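Local structure of fusion DH (Streptomyces sp. MJ635-86F5, 6K97) at residues D229-V234 and R293-P298. The protein is an engineered fusion of a split polyketide synthase dehydratase with a double hot dog fold, which probably dehydrates intermediates of cremimycin biosynthesis. Residues are numbered along the deposited sequence; the frame is centred on the assembly and turned at random.
Sequences DIYADV and RVHITP
Within the C-terminal part of the engineered fusion, in what is assigned as the C-terminal hot dog of the double hot dog fold, strands 229-234 and 293-298 run antiparallel side by side, with strands 220-226 and 303-309 flanking the pair. Ile230–Ile296 and Ala232–Val294 are the hydrogen-bonded pairs, each joined by two backbone bonds; Ile296 N reaches Ile230 O at 2.8 Å, nearly along the C=O axis. These four side chains form the buried face, where Ile230 CB and Ile296 CB lie 4.1 Å apart and both isoleucines pack on helix 252-266, the central helix that the hot dog sheet wraps. The partly exposed face is polar and aromatic. There the Tyr231 and His295 rings, from a non-hydrogen-bonded pair, make an offset stack with centroids 4.6 Å apart and planes 19° from parallel. His295 has CG anti to its backbone N (chi1 -174°), and its CG and CD2 lie against Tyr231 CE2, while Tyr231 OH sits over the imidazole near its rim. The ring is fixed a second time at its edge: His295 NE2 donates a nearly straight bond to Asp229 OD2, 3.1 Å away, in the ring plane but striking the oxygen from above the carboxylate plane. The carboxylate would probably favour a protonated imidazole. An alanine at His295 would remove both the stack and the NE2 donor, and would probably leave the Tyr231 ring and the Asp229 carboxylate less firmly placed. Toward the other end, Arg293 bends at chi3 (47°), which brings its guanidinium alongside the Asp233 carboxylate; the salt bridge is purely electrostatic, Asp233 OD1 lying over the guanidinium face, 2.7 Å from Arg293 NH1.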
loop_
_atom_site.group_PDB
_atom_site.type_symbol
_atom_site.label_atom_id
_atom_site.label_comp_id
_atom_site.label_asym_id
_atom_site.label_seq_id
_atom_site.Cartn_x
_atom_site.Cartn_y
_atom_site.Cartn_z
ATOM N N ASP A 229 -20.562 -39.161 -4.700
ATOM C CA ASP A 229 -19.592 -38.355 -5.419
ATOM C C ASP A 229 -20.060 -37.770 -6.760
ATOM O O ASP A 229 -20.871 -38.357 -7.455
ATOM C CB ASP A 229 -18.367 -39.218 -5.698
ATOM C CG ASP A 229 -17.566 -39.527 -4.448
ATOM O OD1 ASP A 229 -17.839 -38.923 -3.356
ATOM O OD2 ASP A 229 -16.634 -40.362 -4.578
ATOM N N ILE A 230 -19.471 -36.642 -7.157
ATOM C CA ILE A 230 -19.770 -36.054 -8.440
ATOM C C ILE A 230 -18.507 -35.790 -9.236
ATOM O O ILE A 230 -17.506 -35.413 -8.674
ATOM C CB ILE A 230 -20.510 -34.743 -8.241
ATOM C CG1 ILE A 230 -21.727 -34.990 -7.337
ATOM C CG2 ILE A 230 -20.895 -34.158 -9.584
ATOM C CD1 ILE A 230 -22.222 -33.750 -6.639
ATOM N N TYR A 231 -18.574 -35.987 -10.547
ATOM C CA TYR A 231 -17.481 -35.695 -11.463
ATOM C C TYR A 231 -17.934 -34.684 -12.497
ATOM O O TYR A 231 -18.996 -34.853 -13.090
ATOM C CB TYR A 231 -17.053 -36.959 -12.191
ATOM C CG TYR A 231 -16.464 -37.995 -11.273
ATOM C CD1 TYR A 231 -17.281 -38.942 -10.645
ATOM C CD2 TYR A 231 -15.105 -38.012 -10.996
ATOM C CE1 TYR A 231 -16.754 -39.887 -9.784
ATOM C CE2 TYR A 231 -14.572 -38.953 -10.124
ATOM C CZ TYR A 231 -15.404 -39.898 -9.541
ATOM O OH TYR A 231 -14.874 -40.838 -8.685
ATOM N N ALA A 232 -17.145 -33.640 -12.730
ATOM C CA ALA A 232 -17.574 -32.547 -13.591
ATOM C C ALA A 232 -16.501 -32.118 -14.581
ATOM O O ALA A 232 -15.339 -31.964 -14.195
ATOM C CB ALA A 232 -17.938 -31.373 -12.712
ATOM N N ASP A 233 -16.878 -31.907 -15.841
ATOM C CA ASP A 233 -16.021 -31.202 -16.774
ATOM C C ASP A 233 -16.474 -29.744 -16.781
ATOM O O ASP A 233 -17.639 -29.455 -17.033
ATOM C CB ASP A 233 -16.110 -31.793 -18.173
ATOM C CG ASP A 233 -15.394 -33.118 -18.298
ATOM O OD1 ASP A 233 -14.953 -33.685 -17.274
ATOM O OD2 ASP A 233 -15.230 -33.584 -19.433
ATOM N N VAL A 234 -15.546 -28.840 -16.479
ATOM C CA VAL A 234 -15.811 -27.415 -16.509
ATOM C C VAL A 234 -14.819 -26.733 -17.441
ATOM O O VAL A 234 -13.713 -27.209 -17.663
ATOM C CB VAL A 234 -15.783 -26.775 -15.095
ATOM C CG1 VAL A 234 -16.721 -27.512 -14.176
ATOM C CG2 VAL A 234 -14.401 -26.821 -14.475
ATOM N N ARG A 293 -11.238 -31.360 -14.926
ATOM C CA ARG A 293 -12.030 -32.501 -14.543
ATOM C C ARG A 293 -11.983 -32.529 -13.036
ATOM O O ARG A 293 -10.901 -32.573 -12.421
ATOM C CB ARG A 293 -11.477 -33.810 -15.113
ATOM C CG ARG A 293 -11.377 -33.838 -16.647
ATOM C CD ARG A 293 -11.370 -35.272 -17.185
ATOM N NE ARG A 293 -12.458 -36.049 -16.546
ATOM C CZ ARG A 293 -13.632 -36.347 -17.081
ATOM N NH1 ARG A 293 -13.940 -35.994 -18.322
ATOM N NH2 ARG A 293 -14.499 -37.028 -16.355
ATOM N N VAL A 294 -13.167 -32.534 -12.435
ATOM C CA VAL A 294 -13.300 -32.256 -11.031
ATOM C C VAL A 294 -13.969 -33.382 -10.260
ATOM O O VAL A 294 -15.049 -33.825 -10.613
ATOM C CB VAL A 294 -14.149 -31.007 -10.886
ATOM C CG1 VAL A 294 -14.409 -30.713 -9.434
ATOM C CG2 VAL A 294 -13.440 -29.840 -11.519
ATOM N N HIS A 295 -13.347 -33.815 -9.187
ATOM C CA HIS A 295 -13.950 -34.810 -8.301
ATOM C C HIS A 295 -14.478 -34.073 -7.088
ATOM O O HIS A 295 -13.710 -33.436 -6.347
ATOM C CB HIS A 295 -12.895 -35.865 -7.913
ATOM C CG HIS A 295 -13.423 -37.019 -7.114
ATOM N ND1 HIS A 295 -12.604 -38.025 -6.634
ATOM C CD2 HIS A 295 -14.671 -37.328 -6.689
ATOM C CE1 HIS A 295 -13.324 -38.913 -5.970
ATOM N NE2 HIS A 295 -14.583 -38.519 -5.994
ATOM N N ILE A 296 -15.794 -34.120 -6.903
ATOM C CA ILE A 296 -16.445 -33.523 -5.728
ATOM C C ILE A 296 -16.937 -34.592 -4.783
ATOM O O ILE A 296 -17.637 -35.501 -5.226
ATOM C CB ILE A 296 -17.660 -32.692 -6.157
ATOM C CG1 ILE A 296 -17.217 -31.675 -7.203
ATOM C CG2 ILE A 296 -18.302 -31.979 -4.947
ATOM C CD1 ILE A 296 -18.342 -30.903 -7.869
ATOM N N THR A 297 -16.572 -34.499 -3.508
ATOM C CA THR A 297 -17.057 -35.431 -2.441
ATOM C C THR A 297 -17.670 -34.663 -1.258
ATOM O O THR A 297 -17.221 -33.560 -0.936
ATOM C CB THR A 297 -15.927 -36.306 -1.869
ATOM O OG1 THR A 297 -14.962 -35.457 -1.240
ATOM C CG2 THR A 297 -15.212 -37.069 -2.992
ATOM N N PRO A 298 -18.672 -35.245 -0.585
ATOM C CA PRO A 298 -19.313 -34.554 0.558
ATOM C C PRO A 298 -18.382 -34.458 1.741
ATOM O O PRO A 298 -17.472 -35.273 1.855
ATOM C CB PRO A 298 -20.482 -35.451 0.894
ATOM C CG PRO A 298 -20.036 -36.807 0.461
ATOM C CD PRO A 298 -19.264 -36.577 -0.806
#